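Local coordinates for protein TRAP dicarboxylate transporter-DctP subunit (PDB 4PFI) that probably serves as the periplasmic solute-binding component of a TRAP transport system, capturing a substrate, perhaps a dicarboxylate, for uptake, at residues E110-P121 and K330-T339. Sequence-based numbering, arbitrary orientation.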
ATOM      1  N   GLU A 110       6.002 -11.840   3.728  1.00 31.44           N
ATOM      2  CA  GLU A 110       4.599 -12.151   3.941  1.00 35.62           C
ATOM      3  C   GLU A 110       3.722 -10.978   3.500  1.00 34.60           C
ATOM      4  O   GLU A 110       2.546 -11.158   3.179  1.00 34.42           O
ATOM      5  CB  GLU A 110       4.355 -12.475   5.423  1.00 39.38           C
ATOM      6  CG  GLU A 110       5.081 -13.745   5.884  1.00 47.45           C
ATOM      7  CD  GLU A 110       6.602 -13.581   5.996  1.00 50.92           C
ATOM      8  OE1 GLU A 110       7.069 -12.467   6.318  1.00 50.17           O
ATOM      9  OE2 GLU A 110       7.337 -14.571   5.766  1.00 53.70           O
ATOM     10  N   THR A 111       4.288  -9.775   3.498  1.00 29.27           N
ATOM     11  CA  THR A 111       3.533  -8.598   3.070  1.00 28.51           C
ATOM     12  C   THR A 111       3.204  -8.682   1.569  1.00 27.30           C
ATOM     13  O   THR A 111       2.327  -7.968   1.093  1.00 27.66           O
ATOM     14  CB  THR A 111       4.264  -7.275   3.411  1.00 30.11           C
ATOM     15  OG1 THR A 111       5.582  -7.273   2.847  1.00 32.14           O
ATOM     16  CG2 THR A 111       4.373  -7.095   4.916  1.00 28.56           C
ATOM     17  N   GLY A 112       3.883  -9.574   0.838  1.00 25.79           N
ATOM     18  CA  GLY A 112       3.538  -9.827  -0.550  1.00 23.63           C
ATOM     19  C   GLY A 112       2.069 -10.196  -0.726  1.00 23.86           C
ATOM     20  O   GLY A 112       1.493 -10.000  -1.783  1.00 23.33           O
ATOM     21  N   LEU A 113       1.466 -10.758   0.313  1.00 25.60           N
ATOM     22  CA  LEU A 113       0.044 -11.045   0.299  1.00 26.88           C
ATOM     23  C   LEU A 113      -0.763  -9.858  -0.248  1.00 22.38           C
ATOM     24  O   LEU A 113      -1.725 -10.053  -0.972  1.00 24.79           O
ATOM     25  CB  LEU A 113      -0.426 -11.363   1.722  1.00 24.45           C
ATOM     26  CG  LEU A 113      -1.910 -11.683   1.919  1.00 25.67           C
ATOM     27  CD1 LEU A 113      -2.193 -13.151   1.591  1.00 26.88           C
ATOM     28  CD2 LEU A 113      -2.352 -11.339   3.376  1.00 25.14           C
ATOM     29  N   PHE A 114      -0.356  -8.641   0.102  1.00 22.03           N
ATOM     30  CA  PHE A 114      -1.100  -7.430  -0.243  1.00 21.24           C
ATOM     31  C   PHE A 114      -0.929  -6.966  -1.678  1.00 20.29           C
ATOM     32  O   PHE A 114      -1.628  -6.049  -2.109  1.00 23.03           O
ATOM     33  CB  PHE A 114      -0.720  -6.281   0.710  1.00 21.76           C
ATOM     34  CG  PHE A 114      -1.076  -6.555   2.124  1.00 23.58           C
ATOM     35  CD1 PHE A 114      -2.401  -6.761   2.476  1.00 22.14           C
ATOM     36  CD2 PHE A 114      -0.087  -6.672   3.094  1.00 24.05           C
ATOM     37  CE1 PHE A 114      -2.744  -7.051   3.801  1.00 26.55           C
ATOM     38  CE2 PHE A 114      -0.421  -6.953   4.415  1.00 27.34           C
ATOM     39  CZ  PHE A 114      -1.764  -7.146   4.769  1.00 28.03           C
ATOM     40  N   ASN A 115      -0.003  -7.574  -2.411  1.00 20.40           N
ATOM     41  CA  ASN A 115       0.120  -7.308  -3.847  1.00 20.01           C
ATOM     42  C   ASN A 115      -0.489  -8.423  -4.720  1.00 22.23           C
ATOM     43  O   ASN A 115      -0.424  -8.336  -5.940  1.00 20.78           O
ATOM     44  CB  ASN A 115       1.576  -7.086  -4.266  1.00 19.89           C
ATOM     45  CG  ASN A 115       2.297  -6.010  -3.454  1.00 26.34           C
ATOM     46  OD1 ASN A 115       3.487  -6.155  -3.153  1.00 28.50           O
ATOM     47  ND2 ASN A 115       1.599  -4.935  -3.104  1.00 25.79           N
ATOM     48  N   LEU A 116      -1.055  -9.469  -4.116  1.00 22.89           N
ATOM     49  CA  LEU A 116      -1.734 -10.526  -4.894  1.00 20.80           C
ATOM     50  C   LEU A 116      -3.065 -10.024  -5.469  1.00 19.74           C
ATOM     51  O   LEU A 116      -3.851  -9.379  -4.772  1.00 22.18           O
ATOM     52  CB  LEU A 116      -1.975 -11.776  -4.034  1.00 21.34           C
ATOM     53  CG  LEU A 116      -0.715 -12.605  -3.732  1.00 22.19           C
ATOM     54  CD1 LEU A 116      -1.027 -13.671  -2.719  1.00 27.40           C
ATOM     55  CD2 LEU A 116      -0.136 -13.229  -5.008  1.00 22.13           C
ATOM     56  N   HIS A 117      -3.337 -10.307  -6.734  1.00 19.40           N
ATOM     57  CA  HIS A 117      -4.557  -9.779  -7.348  1.00 19.98           C
ATOM     58  C   HIS A 117      -5.783 -10.625  -6.957  1.00 23.81           C
ATOM     59  O   HIS A 117      -5.680 -11.848  -6.892  1.00 23.24           O
ATOM     60  CB  HIS A 117      -4.405  -9.721  -8.873  1.00 18.46           C
ATOM     61  CG  HIS A 117      -3.396  -8.711  -9.342  1.00 20.18           C
ATOM     62  ND1 HIS A 117      -3.197  -8.413 -10.659  1.00 17.72           N
ATOM     63  CD2 HIS A 117      -2.528  -7.935  -8.636  1.00 17.94           C
ATOM     64  CE1 HIS A 117      -2.245  -7.494 -10.763  1.00 18.47           C
ATOM     65  NE2 HIS A 117      -1.824  -7.200  -9.558  1.00 17.55           N
ATOM     66  N   PHE A 118      -6.921  -9.967  -6.707  1.00 23.52           N
ATOM     67  CA  PHE A 118      -8.217 -10.631  -6.497  1.00 22.39           C
ATOM     68  C   PHE A 118      -8.243 -11.544  -5.271  1.00 27.36           C
ATOM     69  O   PHE A 118      -8.969 -12.518  -5.248  1.00 30.21           O
ATOM     70  CB  PHE A 118      -8.624 -11.399  -7.758  1.00 20.06           C
ATOM     71  CG  PHE A 118      -8.633 -10.534  -8.993  1.00 19.42           C
ATOM     72  CD1 PHE A 118      -9.607  -9.558  -9.162  1.00 19.17           C
ATOM     73  CD2 PHE A 118      -7.649 -10.664  -9.966  1.00 20.72           C
ATOM     74  CE1 PHE A 118      -9.602  -8.728 -10.266  1.00 18.62           C
ATOM     75  CE2 PHE A 118      -7.651  -9.834 -11.084  1.00 19.84           C
ATOM     76  CZ  PHE A 118      -8.631  -8.863 -11.225  1.00 18.19           C
ATOM     77  N   LEU A 119      -7.471 -11.211  -4.242  1.00 29.14           N
ATOM     78  CA  LEU A 119      -7.347 -12.084  -3.087  1.00 26.62           C
ATOM     79  C   LEU A 119      -8.188 -11.557  -1.932  1.00 28.72           C
ATOM     80  O   LEU A 119      -9.154 -12.197  -1.513  1.00 32.06           O
ATOM     81  CB  LEU A 119      -5.889 -12.196  -2.647  1.00 26.83           C
ATOM     82  CG  LEU A 119      -5.670 -13.094  -1.421  1.00 28.68           C
ATOM     83  CD1 LEU A 119      -5.520 -14.543  -1.851  1.00 24.94           C
ATOM     84  CD2 LEU A 119      -4.461 -12.632  -0.636  1.00 30.40           C
ATOM     85  N   LEU A 120      -7.803 -10.400  -1.405  1.00 23.51           N
ATOM     86  CA  LEU A 120      -8.575  -9.748  -0.365  1.00 26.13           C
ATOM     87  C   LEU A 120      -9.976  -9.451  -0.894  1.00 29.59           C
ATOM     88  O   LEU A 120     -10.157  -9.258  -2.090  1.00 28.87           O
ATOM     89  CB  LEU A 120      -7.907  -8.450   0.040  1.00 24.75           C
ATOM     90  CG  LEU A 120      -6.756  -8.525   1.031  1.00 30.84           C
ATOM     91  CD1 LEU A 120      -5.761  -9.640   0.698  1.00 29.76           C
ATOM     92  CD2 LEU A 120      -6.069  -7.160   1.058  1.00 35.64           C
ATOM     93  N   PRO A 121     -10.979  -9.427  -0.003  1.00 30.37           N
ATOM     94  CA  PRO A 121     -12.360  -9.161  -0.431  1.00 26.81           C
ATOM     95  C   PRO A 121     -12.512  -7.773  -1.098  1.00 26.81           C
ATOM     96  O   PRO A 121     -11.927  -6.799  -0.622  1.00 24.49           O
ATOM     97  CB  PRO A 121     -13.153  -9.243   0.877  1.00 26.97           C
ATOM     98  CG  PRO A 121     -12.156  -9.103   1.964  1.00 29.71           C
ATOM     99  CD  PRO A 121     -10.879  -9.659   1.447  1.00 28.19           C
ATOM    100  N   LYS A 330       3.237 -20.344   6.341  1.00 51.78           N
ATOM    101  CA  LYS A 330       2.645 -19.115   6.833  1.00 50.87           C
ATOM    102  C   LYS A 330       1.867 -18.417   5.705  1.00 49.77           C
ATOM    103  O   LYS A 330       0.736 -17.957   5.902  1.00 50.73           O
ATOM    104  CB  LYS A 330       3.729 -18.191   7.383  1.00 51.06           C
ATOM    105  CG  LYS A 330       3.167 -17.051   8.211  1.00 55.37           C
ATOM    106  CD  LYS A 330       2.098 -17.566   9.194  1.00 60.05           C
ATOM    107  CE  LYS A 330       1.850 -16.615  10.358  1.00 60.93           C
ATOM    108  NZ  LYS A 330       3.053 -16.471  11.229  1.00 65.08           N
ATOM    109  N   GLY A 331       2.473 -18.361   4.524  1.00 44.53           N
ATOM    110  CA  GLY A 331       1.846 -17.757   3.366  1.00 46.17           C
ATOM    111  C   GLY A 331       0.527 -18.427   3.026  1.00 49.14           C
ATOM    112  O   GLY A 331      -0.457 -17.750   2.705  1.00 50.97           O
ATOM    113  N   GLN A 332       0.515 -19.755   3.104  1.00 46.09           N
ATOM    114  CA  GLN A 332      -0.684 -20.547   2.857  1.00 44.32           C
ATOM    115  C   GLN A 332      -1.831 -20.170   3.770  1.00 47.18           C
ATOM    116  O   GLN A 332      -2.977 -20.072   3.324  1.00 50.30           O
ATOM    117  CB  GLN A 332      -0.405 -22.013   3.100  1.00 46.83           C
ATOM    118  CG  GLN A 332      -0.360 -22.867   1.879  1.00 47.71           C
ATOM    119  CD  GLN A 332      -0.291 -24.322   2.269  1.00 54.10           C
ATOM    120  OE1 GLN A 332      -0.645 -24.675   3.387  1.00 56.04           O
ATOM    121  NE2 GLN A 332       0.186 -25.166   1.366  1.00 55.84           N
ATOM    122  N   ALA A 333      -1.527 -19.989   5.055  1.00 46.19           N
ATOM    123  CA  ALA A 333      -2.550 -19.717   6.063  1.00 43.03           C
ATOM    124  C   ALA A 333      -3.095 -18.311   5.895  1.00 45.73           C
ATOM    125  O   ALA A 333      -4.290 -18.083   6.051  1.00 46.34           O
ATOM    126  CB  ALA A 333      -1.988 -19.900   7.463  1.00 45.20           C
ATOM    127  N   LEU A 334      -2.217 -17.367   5.561  1.00 47.17           N
ATOM    128  CA  LEU A 334      -2.640 -15.988   5.307  1.00 43.06           C
ATOM    129  C   LEU A 334      -3.651 -15.955   4.157  1.00 38.64           C
ATOM    130  O   LEU A 334      -4.734 -15.363   4.275  1.00 34.16           O
ATOM    131  CB  LEU A 334      -1.428 -15.111   4.995  1.00 40.56           C
ATOM    132  CG  LEU A 334      -0.486 -14.972   6.196  1.00 40.88           C
ATOM    133  CD1 LEU A 334       0.889 -14.425   5.794  1.00 37.96           C
ATOM    134  CD2 LEU A 334      -1.125 -14.101   7.275  1.00 40.40           C
ATOM    135  N   ILE A 335      -3.290 -16.611   3.056  1.00 34.35           N
ATOM    136  CA  ILE A 335      -4.179 -16.757   1.906  1.00 34.33           C
ATOM    137  C   ILE A 335      -5.509 -17.396   2.318  1.00 44.97           C
ATOM    138  O   ILE A 335      -6.575 -17.018   1.821  1.00 46.21           O
ATOM    139  CB  ILE A 335      -3.519 -17.603   0.796  1.00 35.66           C
ATOM    140  CG1 ILE A 335      -2.376 -16.821   0.146  1.00 31.39           C
ATOM    141  CG2 ILE A 335      -4.545 -18.040  -0.245  1.00 34.34           C
ATOM    142  CD1 ILE A 335      -1.888 -17.398  -1.156  1.00 30.69           C
ATOM    143  N   GLN A 336      -5.441 -18.348   3.248  1.00 49.86           N
ATOM    144  CA  GLN A 336      -6.631 -19.039   3.731  1.00 50.31           C
ATOM    145  C   GLN A 336      -7.508 -18.110   4.554  1.00 46.78           C
ATOM    146  O   GLN A 336      -8.725 -18.087   4.379  1.00 47.83           O
ATOM    147  CB  GLN A 336      -6.247 -20.291   4.541  1.00 57.85           C
ATOM    148  CG  GLN A 336      -5.974 -21.515   3.660  1.00 63.47           C
ATOM    149  CD  GLN A 336      -4.983 -22.511   4.254  1.00 71.09           C
ATOM    150  OE1 GLN A 336      -4.839 -22.629   5.473  1.00 73.26           O
ATOM    151  NE2 GLN A 336      -4.294 -23.242   3.379  1.00 73.04           N
ATOM    152  N   ARG A 337      -6.899 -17.335   5.444  1.00 42.19           N
ATOM    153  CA  ARG A 337      -7.675 -16.426   6.275  1.00 44.45           C
ATOM    154  C   ARG A 337      -8.369 -15.357   5.420  1.00 45.95           C
ATOM    155  O   ARG A 337      -9.526 -15.008   5.678  1.00 50.84           O
ATOM    156  CB  ARG A 337      -6.802 -15.787   7.365  1.00 44.94           C
ATOM    157  N   ALA A 338      -7.685 -14.862   4.384  1.00 42.86           N
ATOM    158  CA  ALA A 338      -8.227 -13.787   3.539  1.00 37.43           C
ATOM    159  C   ALA A 338      -9.213 -14.298   2.490  1.00 40.50           C
ATOM    160  O   ALA A 338      -9.966 -13.525   1.922  1.00 39.48           O
ATOM    161  CB  ALA A 338      -7.105 -13.043   2.853  1.00 34.23           C
ATOM    162  N   THR A 339      -9.195 -15.599   2.218  1.00 48.38           N
ATOM    163  CA  THR A 339     -10.119 -16.192   1.249  1.00 51.42           C
ATOM    164  C   THR A 339     -11.526 -16.374   1.823  1.00 54.04           C
ATOM    165  O   THR A 339     -12.514 -16.249   1.099  1.00 54.41           O
ATOM    166  CB  THR A 339      -9.604 -17.568   0.756  1.00 56.72           C
ATOM    167  OG1 THR A 339      -8.365 -17.393   0.067  1.00 55.37           O
ATOM    168  CG2 THR A 339     -10.598 -18.236  -0.194  1.00 61.18           C
TER
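Leu120 CD1 meets Ala338 CB at 4.2 Å, while its other methyl, CD2, lies in the plane of the Phe114 ring, at the edge; that ring also meets Phe154, their planes inclined at about 60°. The pyrrolidine of Pro121 presents its CD to Ala338 O (4.0 Å), a van der Waals touch at the end of the helix. Ile335 meets three leucines of 110-121, two through its CG1-CD1 branch and one through its CG2 methyl. Its CG1 packs on Leu113 CD1 at 3.9 Å, the two side chains running obliquely to each other. Leu116 and Leu119 lie roughly at right angles to Ile335: Leu116 CD1 reaches Ile335 CD1 (4.1 Å), and Leu119 CD1 reaches Ile335 CG2 (4.0 Å). In Leu113, CG stands opposite the backbone N (chi1 180°), carrying CD1 onto the helix, where it also touches Leu334 CB at 4.0 Å. At the other end of the same leucine side chain, Leu334 CD1 rests on Glu110 CB (4.0 Å), so the acidic residue contributes its aliphatic root here. Phe136 of helix 134-145 also packs on Leu113, while Arg320, near the start of helix 318-339, hydrogen-bonds His117 O. This is apolar helix-on-loop packing in a family 7 solute-binding protein: the C-terminal helix 318-339 lies against the 3-10 turn and connecting loop between helices 101-104 and 124-132.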